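Local coordinates for interferon (Danio rerio, PDB 3PIV), which probably acts as a secreted antiviral cytokine of the type I interferon family, signalling by binding to cell-surface cytokine receptors, at residues A[13-17]-A[88-92]; A[64-68]-A[137-141]. All coordinates share one frame; numbering follows the deposited sequence.

In the fold
Both contacts lie inside the all-helical interferon bundle, their centres about 16 Å apart and their nearest atoms about 7 Å apart without touching. Contact 1 pairs helix 10-23 with helix 79-101; contact 2 pairs the C-terminal end of helix 48-66 with helix 134-158, so no helix is shared. Leu-89 of contact 1 nevertheless packs on helix 48-66, which joins the two regions. Neither contact has a hydrogen bond across it. All five touching residues of contact 2 are buried, and an indole is its main bulk. Contact 1 is aliphatic at its centre but has Glu-16 on an exposed margin and the amine of Lys-92 at one end.

Contact 1 (A[13-17]-A[88-92]); sequences ITTES and ILHRK
Ile-13 and Ile-88 meet where helices 10-23 and 79-101 of the interferon four-helix-cytokine fold run side by side. The local axes are 10.6 Å apart at 162°, which establishes a nearly antiparallel pair.

Apolar packing supplies the centre. The two isoleucine side chains run alongside one another, pointing in opposing directions, and CD1 of Ile-13 comes within 3.4 Å of CD1 of Ile-88, tighter than a usual methyl contact. The other branch of Ile-13, CG2, is directed by its position anti to the backbone N and reaches CD2 of Leu-89 at 4.1 Å. That same leucine methyl also meets CB of Ser-17, while Leu-89 rests on Leu-59, Ile-62 and Ile-63 of helix 48-66, linking this pair to a third helix. Beside it, CB of Ser-17 lies 3.8 Å from CG2 of Ile-88, at the closest backbone pairing of the two segments.

No hydrogen bond spans the contact; Glu-16 and Lys-92 bring their polar ends against isoleucine carbons. Glu-16 lies roughly perpendicular to Ile-88, its OE1 4.0 Å from CG1 of Ile-88. The hydroxyl of Ser-17 turns back to its own helix, with OG 2.8 Å from the carbonyl O of Ile-13. Lys-92 is bent at chi2, chi3 (82°) and chi4, and this curl carries its amine, which makes a weak hydrogen bond to Trp-6 O, over the isoleucine until NZ stands 3.3 Å from CG1 of Ile-13.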
loop_
_atom_site.group_PDB
_atom_site.type_symbol
_atom_site.label_atom_id
_atom_site.label_comp_id
_atom_site.label_asym_id
_atom_site.label_seq_id
_atom_site.Cartn_x
_atom_site.Cartn_y
_atom_site.Cartn_z
ATOM N N ILE A 13 11.763 -5.343 -0.864
ATOM C CA ILE A 13 10.891 -4.260 -0.406
ATOM C C ILE A 13 9.808 -4.851 0.458
ATOM O O ILE A 13 9.468 -4.315 1.517
ATOM C CB ILE A 13 10.203 -3.542 -1.591
ATOM C CG1 ILE A 13 11.232 -2.837 -2.474
ATOM C CG2 ILE A 13 9.172 -2.550 -1.086
ATOM C CD1 ILE A 13 12.379 -2.200 -1.713
ATOM N N THR A 14 9.264 -5.968 -0.010
ATOM C CA THR A 14 8.208 -6.669 0.702
ATOM C C THR A 14 8.645 -7.084 2.099
ATOM O O THR A 14 7.962 -6.813 3.078
ATOM C CB THR A 14 7.759 -7.922 -0.070
ATOM O OG1 THR A 14 7.224 -7.539 -1.349
ATOM C CG2 THR A 14 6.724 -8.681 0.725
ATOM N N THR A 15 9.780 -7.765 2.180
ATOM C CA THR A 15 10.309 -8.237 3.449
ATOM C C THR A 15 10.624 -7.094 4.423
ATOM O O THR A 15 10.157 -7.086 5.565
ATOM C CB THR A 15 11.598 -9.046 3.223
ATOM O OG1 THR A 15 11.290 -10.239 2.490
ATOM C CG2 THR A 15 12.223 -9.411 4.552
ATOM N N GLU A 16 11.421 -6.135 3.974
ATOM C CA GLU A 16 11.797 -5.031 4.851
ATOM C C GLU A 16 10.566 -4.226 5.294
ATOM O O GLU A 16 10.432 -3.896 6.470
ATOM C CB GLU A 16 12.834 -4.128 4.183
ATOM C CG GLU A 16 14.121 -4.840 3.827
ATOM C CD GLU A 16 15.197 -3.902 3.271
ATOM O OE1 GLU A 16 14.856 -2.818 2.741
ATOM O OE2 GLU A 16 16.395 -4.259 3.359
ATOM N N SER A 17 9.648 -3.945 4.370
ATOM C CA SER A 17 8.475 -3.127 4.718
ATOM C C SER A 17 7.555 -3.839 5.709
ATOM O O SER A 17 7.057 -3.222 6.656
ATOM C CB SER A 17 7.702 -2.665 3.468
ATOM O OG SER A 17 7.039 -3.743 2.825
ATOM N N ILE A 88 10.939 3.601 2.780
ATOM C CA ILE A 88 11.213 2.404 2.007
ATOM C C ILE A 88 10.236 2.343 0.825
ATOM O O ILE A 88 10.625 2.146 -0.326
ATOM C CB ILE A 88 11.182 1.138 2.903
ATOM C CG1 ILE A 88 12.196 0.106 2.421
ATOM C CG2 ILE A 88 9.800 0.521 2.967
ATOM C CD1 ILE A 88 11.690 -0.761 1.296
ATOM N N LEU A 89 8.962 2.565 1.097
ATOM C CA LEU A 89 7.975 2.497 0.029
ATOM C C LEU A 89 8.101 3.665 -0.962
ATOM O O LEU A 89 7.776 3.520 -2.139
ATOM C CB LEU A 89 6.552 2.414 0.600
ATOM C CG LEU A 89 6.223 1.230 1.530
ATOM C CD1 LEU A 89 4.761 1.307 1.949
ATOM C CD2 LEU A 89 6.477 -0.093 0.856
ATOM N N HIS A 90 8.564 4.827 -0.502
ATOM C CA HIS A 90 8.618 5.976 -1.408
ATOM C C HIS A 90 9.732 5.801 -2.416
ATOM O O HIS A 90 9.595 6.171 -3.577
ATOM C CB HIS A 90 8.798 7.316 -0.676
ATOM C CG HIS A 90 9.123 8.446 -1.608
ATOM N ND1 HIS A 90 8.197 8.977 -2.483
ATOM C CD2 HIS A 90 10.277 9.115 -1.838
ATOM C CE1 HIS A 90 8.763 9.931 -3.202
ATOM N NE2 HIS A 90 10.028 10.034 -2.831
ATOM N N ARG A 91 10.851 5.247 -1.958
ATOM C CA ARG A 91 11.980 4.992 -2.853
ATOM C C ARG A 91 11.661 3.979 -3.958
ATOM O O ARG A 91 12.015 4.192 -5.106
ATOM C CB ARG A 91 13.192 4.522 -2.060
ATOM C CG ARG A 91 13.688 5.523 -1.037
ATOM C CD ARG A 91 14.764 4.890 -0.173
ATOM N NE ARG A 91 14.857 5.533 1.133
ATOM C CZ ARG A 91 14.926 4.875 2.286
ATOM N NH1 ARG A 91 14.916 3.539 2.301
ATOM N NH2 ARG A 91 15.007 5.551 3.428
ATOM N N LYS A 92 11.005 2.875 -3.615
ATOM C CA LYS A 92 10.618 1.899 -4.627
ATOM C C LYS A 92 9.614 2.538 -5.563
ATOM O O LYS A 92 9.709 2.415 -6.786
ATOM C CB LYS A 92 10.019 0.646 -3.998
ATOM C CG LYS A 92 9.479 -0.343 -5.037
ATOM C CD LYS A 92 10.456 -0.503 -6.201
ATOM C CE LYS A 92 11.582 -1.479 -5.891
ATOM N NZ LYS A 92 11.051 -2.850 -5.743
#

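Contact 2 (A[64-68]-A[137-141]); sequences HLMDA and WEQIR
Leu-65, Met-66 and Ala-68 form an uneven surface against Trp-137 and Ile-140 where helix 48-66 ends beside helix 134-158 in the interferon helical bundle. Beyond Met-66 the chain leaves the helix through an inverse gamma turn centred on Asp-67, and this bend brings Ala-68 to the indole.

The main bump is the six-membered ring of Trp-137. Its outer rim enters the angle between the last helical turn and the departing chain: CH2 of Trp-137 lies 3.7 Å from CB of Ala-68, and both this methyl and the carbonyl O of Leu-65 sit at the ring edge, near its plane. At the pyrrole end, the indole NE1 is hydrogen-bonded to His-71 O, which would help fix the ring's rotation.

A second bump, CG2 of Ile-140, sits in the notch bounded by Leu-65 on one side and Met-66 on an adjacent one. The Leu-65 side chain runs at a slant to that of Ile-140, with CD2 of Leu-65 at 3.6 Å from CG2 of Ile-140. Met-66 starts out away from helix 134-158, but bends at chi2 and chi3 (-66° and -77°) carry its sulfur back, placing SD 4.1 Å from the same CG2 of Ile-140. Leu-127 of helix 111-129 touches Leu-65, Trp-137 and Ile-140, so a third helix packs against the same cluster. At the indole rim, CH2 of Trp-137 stands 3.6 Å from O of Leu-65.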
loop_
_atom_site.group_PDB
_atom_site.type_symbol
_atom_site.label_atom_id
_atom_site.label_comp_id
_atom_site.label_asym_id
_atom_site.label_seq_id
_atom_site.Cartn_x
_atom_site.Cartn_y
_atom_site.Cartn_z
ATOM N N HIS A 64 0.547 7.784 1.792
ATOM C CA HIS A 64 -0.308 8.892 2.172
ATOM C C HIS A 64 -1.156 8.578 3.392
ATOM O O HIS A 64 -1.344 9.436 4.267
ATOM C CB HIS A 64 -1.162 9.309 0.980
ATOM C CG HIS A 64 -0.351 9.861 -0.151
ATOM N ND1 HIS A 64 -0.775 9.839 -1.459
ATOM C CD2 HIS A 64 0.873 10.445 -0.157
ATOM C CE1 HIS A 64 0.150 10.397 -2.228
ATOM N NE2 HIS A 64 1.158 10.771 -1.462
ATOM N N LEU A 65 -1.642 7.344 3.456
ATOM C CA LEU A 65 -2.474 6.900 4.576
ATOM C C LEU A 65 -1.683 6.916 5.875
ATOM O O LEU A 65 -2.199 7.317 6.928
ATOM C CB LEU A 65 -3.000 5.481 4.312
ATOM C CG LEU A 65 -3.940 4.851 5.342
ATOM C CD1 LEU A 65 -5.151 5.731 5.588
ATOM C CD2 LEU A 65 -4.368 3.459 4.907
ATOM N N MET A 66 -0.426 6.483 5.798
ATOM C CA MET A 66 0.377 6.212 6.998
ATOM C C MET A 66 1.111 7.452 7.488
ATOM O O MET A 66 1.576 7.493 8.619
ATOM C CB MET A 66 1.378 5.080 6.730
ATOM C CG MET A 66 0.715 3.704 6.523
ATOM S SD MET A 66 -0.096 3.082 7.999
ATOM C CE MET A 66 1.283 2.509 8.984
ATOM N N ASP A 67 1.214 8.451 6.615
ATOM C CA ASP A 67 1.906 9.705 6.903
ATOM C C ASP A 67 0.968 10.581 7.718
ATOM O O ASP A 67 0.506 11.610 7.237
ATOM C CB ASP A 67 2.271 10.393 5.573
ATOM C CG ASP A 67 3.153 11.646 5.754
ATOM O OD1 ASP A 67 3.749 11.828 6.836
ATOM O OD2 ASP A 67 3.255 12.450 4.794
ATOM N N ALA A 68 0.679 10.162 8.948
ATOM C CA ALA A 68 -0.378 10.790 9.739
ATOM C C ALA A 68 -0.031 10.890 11.224
ATOM O O ALA A 68 -0.878 10.686 12.084
ATOM C CB ALA A 68 -1.708 10.032 9.549
ATOM N N TRP A 137 -6.710 2.468 13.894
ATOM C CA TRP A 137 -5.354 2.412 13.350
ATOM C C TRP A 137 -4.875 0.961 13.158
ATOM O O TRP A 137 -4.237 0.641 12.165
ATOM C CB TRP A 137 -4.368 3.210 14.211
ATOM C CG TRP A 137 -4.259 4.663 13.793
ATOM C CD1 TRP A 137 -4.519 5.763 14.562
ATOM C CD2 TRP A 137 -3.877 5.165 12.495
ATOM N NE1 TRP A 137 -4.315 6.914 13.829
ATOM C CE2 TRP A 137 -3.922 6.573 12.562
ATOM C CE3 TRP A 137 -3.506 4.559 11.293
ATOM C CZ2 TRP A 137 -3.603 7.383 11.465
ATOM C CZ3 TRP A 137 -3.196 5.365 10.202
ATOM C CH2 TRP A 137 -3.240 6.761 10.300
ATOM N N GLU A 138 -5.204 0.083 14.098
ATOM C CA GLU A 138 -4.773 -1.306 14.003
ATOM C C GLU A 138 -5.463 -2.041 12.858
ATOM O O GLU A 138 -4.868 -2.927 12.242
ATOM C CB GLU A 138 -4.964 -2.024 15.336
ATOM C CG GLU A 138 -4.021 -1.538 16.413
ATOM C CD GLU A 138 -2.562 -1.888 16.128
ATOM O OE1 GLU A 138 -2.301 -2.703 15.211
ATOM O OE2 GLU A 138 -1.673 -1.362 16.833
ATOM N N GLN A 139 -6.698 -1.661 12.552
ATOM C CA GLN A 139 -7.340 -2.187 11.357
ATOM C C GLN A 139 -6.579 -1.714 10.123
ATOM O O GLN A 139 -6.252 -2.517 9.257
ATOM C CB GLN A 139 -8.796 -1.763 11.270
ATOM C CG GLN A 139 -9.678 -2.533 12.213
ATOM C CD GLN A 139 -9.548 -4.032 11.999
ATOM O OE1 GLN A 139 -9.976 -4.558 10.970
ATOM N NE2 GLN A 139 -8.964 -4.726 12.977
ATOM N N ILE A 140 -6.290 -0.416 10.043
ATOM C CA ILE A 140 -5.547 0.099 8.897
ATOM C C ILE A 140 -4.210 -0.643 8.737
ATOM O O ILE A 140 -3.855 -1.076 7.641
ATOM C CB ILE A 140 -5.332 1.639 8.973
ATOM C CG1 ILE A 140 -6.509 2.378 8.328
ATOM C CG2 ILE A 140 -4.052 2.045 8.254
ATOM C CD1 ILE A 140 -7.873 1.866 8.689
ATOM N N ARG A 141 -3.489 -0.806 9.840
ATOM C CA ARG A 141 -2.228 -1.521 9.840
ATOM C C ARG A 141 -2.389 -2.979 9.352
ATOM O O ARG A 141 -1.608 -3.467 8.521
ATOM C CB ARG A 141 -1.630 -1.467 11.240
ATOM C CG ARG A 141 -0.333 -2.188 11.399
ATOM C CD ARG A 141 0.267 -1.857 12.741
ATOM N NE ARG A 141 1.445 -2.657 13.025
ATOM C CZ ARG A 141 1.534 -3.523 14.027
ATOM N NH1 ARG A 141 0.509 -3.692 14.845
ATOM N NH2 ARG A 141 2.656 -4.202 14.215
#